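Local coordinates for protein galactose-binding lectin (Arachis hypogaea, PDB 1QF3) that binds carbohydrate as a homotetrameric, galactose-specific legume lectin that carries calcium and manganese ions beside its sugar site, at residues A[81-86]-A[123-128]; A[104-109]-A[207-212]. All coordinates share one frame; numbering follows the deposited sequence.

Interaction 1 of 2, residues A[81-86]-A[123-128]; sequences PADGII and DTYSNS. With CA (calcium ion), chain F; MN (manganese (II) ion), chain G; MBG (methyl beta-D-galactopyranoside), chain E.
Tyr125 and Ala82 meet through their beta carbons, CB to CB at 4.0 Å, just below the galactoside, and the rest of the tyrosine then runs under the sugar. Its CB also lies near Asp83 OD2. With CG anti to the backbone N (chi1 -174°), the ring extends away from segment 81-86: CG and CD1 pass beneath C4 and C3 of the galactoside, CD2 and CE2 beneath C5 and C6, and CZ beneath C5, with OH reaching no nearer to the sugar than 4.1 Å, from C5. C4 stands 3.7 Å above the ring plane, over the ring centre, so the apolar face of galactose packs on the aromatic face by CH-pi contact, as in other legume lectins.

Asp83 grips the sugar with both carboxylate oxygens. OD1 accepts a hydrogen bond from galactoside O4 at 2.7 Å and OD2 one from O3 at 2.6 Å. O3 is in turn an acceptor for Asn127 ND2, at 2.8 Å and 164°. The other end of that amide, OD1, binds calcium, which fixes the rotation of the group. Asp123 chelates calcium through OD1 and OD2, and its OD2 also binds manganese; Tyr125 O and Asp132 are further calcium ligands.

The peptide between Ala82 and Asp83 is cis, a hallmark of this family. A calcium-bound water donates to both Asp83 O and Asp83 OD2, while Thr124 N gives a hydrogen bond of 3.2 Å to Asp83 O from above the carbonyl plane. Asp123 OD1 closes an Asx turn with Tyr125 N. Calcium therefore orders the site without touching the sugar: it probably polarises the Asn127 amide towards donation, while the paired acceptors of Asp83 suit the neighbouring O3 and axial O4 of galactose.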
loop_
_atom_site.group_PDB
_atom_site.type_symbol
_atom_site.label_atom_id
_atom_site.label_comp_id
_atom_site.label_asym_id
_atom_site.label_seq_id
_atom_site.Cartn_x
_atom_site.Cartn_y
_atom_site.Cartn_z
ATOM N N PRO A 81 7.441 -27.947 -26.705
ATOM C CA PRO A 81 7.162 -26.847 -25.782
ATOM C C PRO A 81 8.106 -25.696 -26.150
ATOM O O PRO A 81 9.314 -25.784 -25.946
ATOM C CB PRO A 81 7.508 -27.460 -24.426
ATOM C CG PRO A 81 7.268 -28.925 -24.641
ATOM C CD PRO A 81 7.902 -29.137 -25.971
ATOM N N ALA A 82 7.544 -24.660 -26.761
ATOM C CA ALA A 82 8.296 -23.493 -27.202
ATOM C C ALA A 82 7.278 -22.355 -27.326
ATOM O O ALA A 82 6.070 -22.627 -27.354
ATOM C CB ALA A 82 8.962 -23.801 -28.545
ATOM N N ASP A 83 7.720 -21.095 -27.375
ATOM C CA ASP A 83 9.125 -20.717 -27.322
ATOM C C ASP A 83 9.565 -20.012 -26.038
ATOM O O ASP A 83 10.769 -19.832 -25.796
ATOM C CB ASP A 83 9.461 -19.819 -28.506
ATOM C CG ASP A 83 9.741 -20.600 -29.758
ATOM O OD1 ASP A 83 8.777 -20.924 -30.478
ATOM O OD2 ASP A 83 10.923 -20.896 -30.012
ATOM N N GLY A 84 8.607 -19.566 -25.239
ATOM C CA GLY A 84 8.977 -18.886 -24.015
ATOM C C GLY A 84 8.269 -17.574 -23.768
ATOM O O GLY A 84 7.483 -17.108 -24.589
ATOM N N ILE A 85 8.546 -16.989 -22.609
ATOM C CA ILE A 85 7.938 -15.736 -22.184
ATOM C C ILE A 85 9.037 -14.698 -22.017
ATOM O O ILE A 85 10.201 -15.046 -21.782
ATOM C CB ILE A 85 7.240 -15.920 -20.806
ATOM C CG1 ILE A 85 6.101 -16.930 -20.908
ATOM C CG2 ILE A 85 6.734 -14.593 -20.251
ATOM C CD1 ILE A 85 5.303 -17.068 -19.636
ATOM N N ILE A 86 8.683 -13.423 -22.149
ATOM C CA ILE A 86 9.655 -12.346 -21.957
ATOM C C ILE A 86 9.029 -11.119 -21.285
ATOM O O ILE A 86 7.946 -10.678 -21.667
ATOM C CB ILE A 86 10.370 -11.941 -23.284
ATOM C CG1 ILE A 86 11.253 -10.708 -23.055
ATOM C CG2 ILE A 86 9.355 -11.653 -24.371
ATOM C CD1 ILE A 86 12.251 -10.411 -24.160
ATOM N N ASP A 123 13.478 -18.446 -21.866
ATOM C CA ASP A 123 13.535 -19.156 -23.129
ATOM C C ASP A 123 13.550 -20.680 -22.994
ATOM O O ASP A 123 14.480 -21.258 -22.419
ATOM C CB ASP A 123 14.793 -18.665 -23.845
ATOM C CG ASP A 123 14.734 -18.809 -25.339
ATOM O OD1 ASP A 123 14.178 -19.787 -25.850
ATOM O OD2 ASP A 123 15.299 -17.947 -26.024
ATOM N N THR A 124 12.562 -21.330 -23.603
ATOM C CA THR A 124 12.465 -22.781 -23.549
ATOM C C THR A 124 12.855 -23.481 -24.862
ATOM O O THR A 124 12.508 -24.642 -25.077
ATOM C CB THR A 124 11.058 -23.231 -23.162
ATOM O OG1 THR A 124 10.158 -22.947 -24.238
ATOM C CG2 THR A 124 10.580 -22.487 -21.922
ATOM N N TYR A 125 13.570 -22.783 -25.742
ATOM C CA TYR A 125 14.011 -23.379 -27.007
ATOM C C TYR A 125 15.293 -22.737 -27.543
ATOM O O TYR A 125 15.388 -21.516 -27.702
ATOM C CB TYR A 125 12.916 -23.315 -28.069
ATOM C CG TYR A 125 13.301 -24.044 -29.336
ATOM C CD1 TYR A 125 14.135 -23.438 -30.289
ATOM C CD2 TYR A 125 12.900 -25.363 -29.553
ATOM C CE1 TYR A 125 14.577 -24.134 -31.414
ATOM C CE2 TYR A 125 13.338 -26.070 -30.681
ATOM C CZ TYR A 125 14.172 -25.446 -31.605
ATOM O OH TYR A 125 14.597 -26.130 -32.718
ATOM N N SER A 126 16.270 -23.585 -27.834
ATOM C CA SER A 126 17.561 -23.144 -28.334
ATOM C C SER A 126 17.548 -22.770 -29.811
ATOM O O SER A 126 17.622 -23.637 -30.674
ATOM C CB SER A 126 18.610 -24.238 -28.076
ATOM O OG SER A 126 19.866 -23.911 -28.644
ATOM N N ASN A 127 17.436 -21.480 -30.098
ATOM C CA ASN A 127 17.458 -21.009 -31.475
ATOM C C ASN A 127 18.884 -20.633 -31.838
ATOM O O ASN A 127 19.371 -19.577 -31.438
ATOM C CB ASN A 127 16.555 -19.794 -31.640
ATOM C CG ASN A 127 15.121 -20.116 -31.359
ATOM O OD1 ASN A 127 14.680 -20.049 -30.215
ATOM N ND2 ASN A 127 14.379 -20.502 -32.393
ATOM N N SER A 128 19.537 -21.485 -32.619
ATOM C CA SER A 128 20.921 -21.266 -33.043
ATOM C C SER A 128 21.173 -19.981 -33.836
ATOM O O SER A 128 22.274 -19.431 -33.808
ATOM C CB SER A 128 21.423 -22.478 -33.824
ATOM O OG SER A 128 20.340 -23.127 -34.471
HETATM CA CA CA F . 15.099 -19.362 -28.003
HETATM MN MN MN G . 17.467 -17.405 -25.746
HETATM C C1 MBG E . 11.137 -23.824 -34.942
HETATM C C2 MBG E . 11.272 -22.459 -34.426
HETATM C C3 MBG E . 11.687 -22.475 -32.946
HETATM C C4 MBG E . 10.704 -23.389 -32.125
HETATM C C5 MBG E . 10.742 -24.769 -32.754
HETATM C C6 MBG E . 10.081 -25.973 -32.149
HETATM C C7 MBG E . 11.058 -24.879 -37.115
HETATM O O1 MBG E . 10.744 -23.722 -36.325
HETATM O O2 MBG E . 12.254 -21.848 -35.247
HETATM O O3 MBG E . 11.649 -21.139 -32.516
HETATM O O4 MBG E . 9.430 -22.833 -32.201
HETATM O O5 MBG E . 10.251 -24.568 -34.095
HETATM O O6 MBG E . 10.451 -27.089 -32.940
HETATM O O HOH W 1 12.725 -19.942 -28.010
HETATM O O HOH W 2 15.300 -17.176 -28.887
HETATM O O HOH W 3 19.089 -16.064 -25.394
HETATM O O HOH W 4 16.895 -15.754 -26.756
#

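Interaction 2 of 2, residues A[104-109]-A[207-212]; sequences GTLGVS and SASGSL. With MBG (methyl beta-D-galactopyranoside), chain E.
The peptide group joining Leu106 to Gly107 is met by two serines, Ser207 at its oxygen and Ser209 over a face. Ser207 OG lies in the carbonyl plane and donates to Leu106 O at 2.6 Å, with a C=O...O angle of 148°. Ser209 CB sits above the plane, 4.0 Å from Leu106 C, and its hydroxyl reaches on towards Leu106 CA. The contact thus sets a binding-site loop of the legume lectin fold against the end of strand 201-209, in the curved seven-stranded sheet.

Ser207 reaches the loop because OG is anti to its backbone N (chi1 175°), pointing out from the strand. Val108 CG1 packs beside this hydroxyl and against Ser207 CB, lending an apolar flank to the bond. Ser209 OG has its hydrogen-bond partner in Gly103 O, just before the loop segment, so the two serines hold the loop at successive places.

Leu106 and Gly107, both at positive phi, are the corners of a type I' beta turn closed by Val108 N to Thr105 O at 3.1 Å. The turn directs Leu106 O down to the strand, and Gly107 O accepts from Arg45 NH1. The leucine side chain lies over Ile86 and Glu121, the latter a manganese ligand, with CD2 still near Ser209 OG.

Beyond the strand, Ser211 receives a hydrogen bond from Gly214 N, and Gly104 N on the loop lies 3.2 Å from galactoside O3. Facing the sugar from the other segment, Ser211 OG stands 2.8 Å from galactoside O4.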
loop_
_atom_site.group_PDB
_atom_site.type_symbol
_atom_site.label_atom_id
_atom_site.label_comp_id
_atom_site.label_asym_id
_atom_site.label_seq_id
_atom_site.Cartn_x
_atom_site.Cartn_y
_atom_site.Cartn_z
ATOM N N GLY A 104 11.180 -18.003 -32.141
ATOM C CA GLY A 104 12.297 -17.519 -31.345
ATOM C C GLY A 104 12.483 -16.019 -31.182
ATOM O O GLY A 104 13.457 -15.589 -30.559
ATOM N N THR A 105 11.584 -15.217 -31.747
ATOM C CA THR A 105 11.692 -13.761 -31.642
ATOM C C THR A 105 10.917 -13.285 -30.416
ATOM O O THR A 105 10.950 -12.103 -30.041
ATOM C CB THR A 105 11.184 -13.057 -32.940
ATOM O OG1 THR A 105 9.774 -13.272 -33.109
ATOM C CG2 THR A 105 11.917 -13.611 -34.148
ATOM N N LEU A 106 10.189 -14.224 -29.819
ATOM C CA LEU A 106 9.396 -13.984 -28.623
ATOM C C LEU A 106 8.359 -12.869 -28.770
ATOM O O LEU A 106 7.785 -12.405 -27.786
ATOM C CB LEU A 106 10.323 -13.763 -27.421
ATOM C CG LEU A 106 11.315 -14.922 -27.195
ATOM C CD1 LEU A 106 12.442 -14.506 -26.263
ATOM C CD2 LEU A 106 10.593 -16.159 -26.680
ATOM N N GLY A 107 8.075 -12.489 -30.015
ATOM C CA GLY A 107 7.083 -11.460 -30.291
ATOM C C GLY A 107 7.545 -10.039 -30.053
ATOM O O GLY A 107 6.720 -9.120 -29.993
ATOM N N VAL A 108 8.858 -9.849 -29.940
ATOM C CA VAL A 108 9.421 -8.529 -29.682
ATOM C C VAL A 108 10.485 -8.084 -30.680
ATOM O O VAL A 108 10.860 -6.905 -30.704
ATOM C CB VAL A 108 10.044 -8.426 -28.249
ATOM C CG1 VAL A 108 8.952 -8.466 -27.173
ATOM C CG2 VAL A 108 11.093 -9.532 -28.050
ATOM N N SER A 109 10.978 -8.997 -31.505
ATOM C CA SER A 109 12.007 -8.619 -32.464
ATOM C C SER A 109 11.645 -9.048 -33.872
ATOM O O SER A 109 10.637 -9.718 -34.088
ATOM C CB SER A 109 13.356 -9.239 -32.074
ATOM O OG SER A 109 13.335 -10.653 -32.170
ATOM N N SER A 207 5.363 -10.887 -23.165
ATOM C CA SER A 207 5.106 -11.319 -24.529
ATOM C C SER A 207 5.463 -12.797 -24.627
ATOM O O SER A 207 6.369 -13.259 -23.921
ATOM C CB SER A 207 5.980 -10.509 -25.498
ATOM O OG SER A 207 5.867 -10.952 -26.838
ATOM N N ALA A 208 4.734 -13.539 -25.462
ATOM C CA ALA A 208 4.984 -14.966 -25.676
ATOM C C ALA A 208 4.728 -15.307 -27.148
ATOM O O ALA A 208 3.998 -14.598 -27.843
ATOM C CB ALA A 208 4.089 -15.800 -24.782
ATOM N N SER A 209 5.310 -16.405 -27.620
ATOM C CA SER A 209 5.140 -16.798 -29.011
ATOM C C SER A 209 5.352 -18.279 -29.240
ATOM O O SER A 209 5.897 -18.986 -28.390
ATOM C CB SER A 209 6.105 -16.008 -29.900
ATOM O OG SER A 209 7.453 -16.231 -29.499
ATOM N N GLY A 210 4.944 -18.725 -30.417
ATOM C CA GLY A 210 5.082 -20.113 -30.809
ATOM C C GLY A 210 5.364 -20.128 -32.298
ATOM O O GLY A 210 5.504 -19.067 -32.910
ATOM N N SER A 211 5.441 -21.314 -32.887
ATOM C CA SER A 211 5.708 -21.453 -34.310
ATOM C C SER A 211 4.705 -22.452 -34.885
ATOM O O SER A 211 3.579 -22.550 -34.401
ATOM C CB SER A 211 7.142 -21.931 -34.527
ATOM O OG SER A 211 7.338 -23.225 -33.982
ATOM N N LEU A 212 5.090 -23.163 -35.939
ATOM C CA LEU A 212 4.189 -24.127 -36.540
ATOM C C LEU A 212 4.169 -25.374 -35.661
ATOM O O LEU A 212 3.106 -25.823 -35.224
ATOM C CB LEU A 212 4.645 -24.467 -37.971
ATOM C CG LEU A 212 3.744 -25.295 -38.913
ATOM C CD1 LEU A 212 4.268 -25.197 -40.336
ATOM C CD2 LEU A 212 3.679 -26.749 -38.475
HETATM C C1 MBG E . 11.137 -23.824 -34.942
HETATM C C2 MBG E . 11.272 -22.459 -34.426
HETATM C C3 MBG E . 11.687 -22.475 -32.946
HETATM C C4 MBG E . 10.704 -23.389 -32.125
HETATM C C5 MBG E . 10.742 -24.769 -32.754
HETATM C C6 MBG E . 10.081 -25.973 -32.149
HETATM C C7 MBG E . 11.058 -24.879 -37.115
HETATM O O1 MBG E . 10.744 -23.722 -36.325
HETATM O O2 MBG E . 12.254 -21.848 -35.247
HETATM O O3 MBG E . 11.649 -21.139 -32.516
HETATM O O4 MBG E . 9.430 -22.833 -32.201
HETATM O O5 MBG E . 10.251 -24.568 -34.095
HETATM O O6 MBG E . 10.451 -27.089 -32.940
#

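In the fold
Interactions 1 and 2, with centres 8 Å apart, are built on neighbouring strands of the same sheet, 84-91 and 201-209. Backbone bonds join them directly: Ile86 N lies 2.9 Å from Ser207 O, and Asp83 N 3.0 Å from Ser209 O. The second of these ties the residue after the cis peptide to the strand on which the 104-109 loop rests. Asp83 OD2 packs 3.6 Å from Gly104 N, bringing that loop up to the carboxylate. Together the four segments supply much of the galactoside pocket, with Asp80 adding a further hydrogen bond, while calcium and manganese lie on the interaction 1 side and the nearest side-chain atoms of Leu106, in interaction 2, lie about 6 Å from each ion.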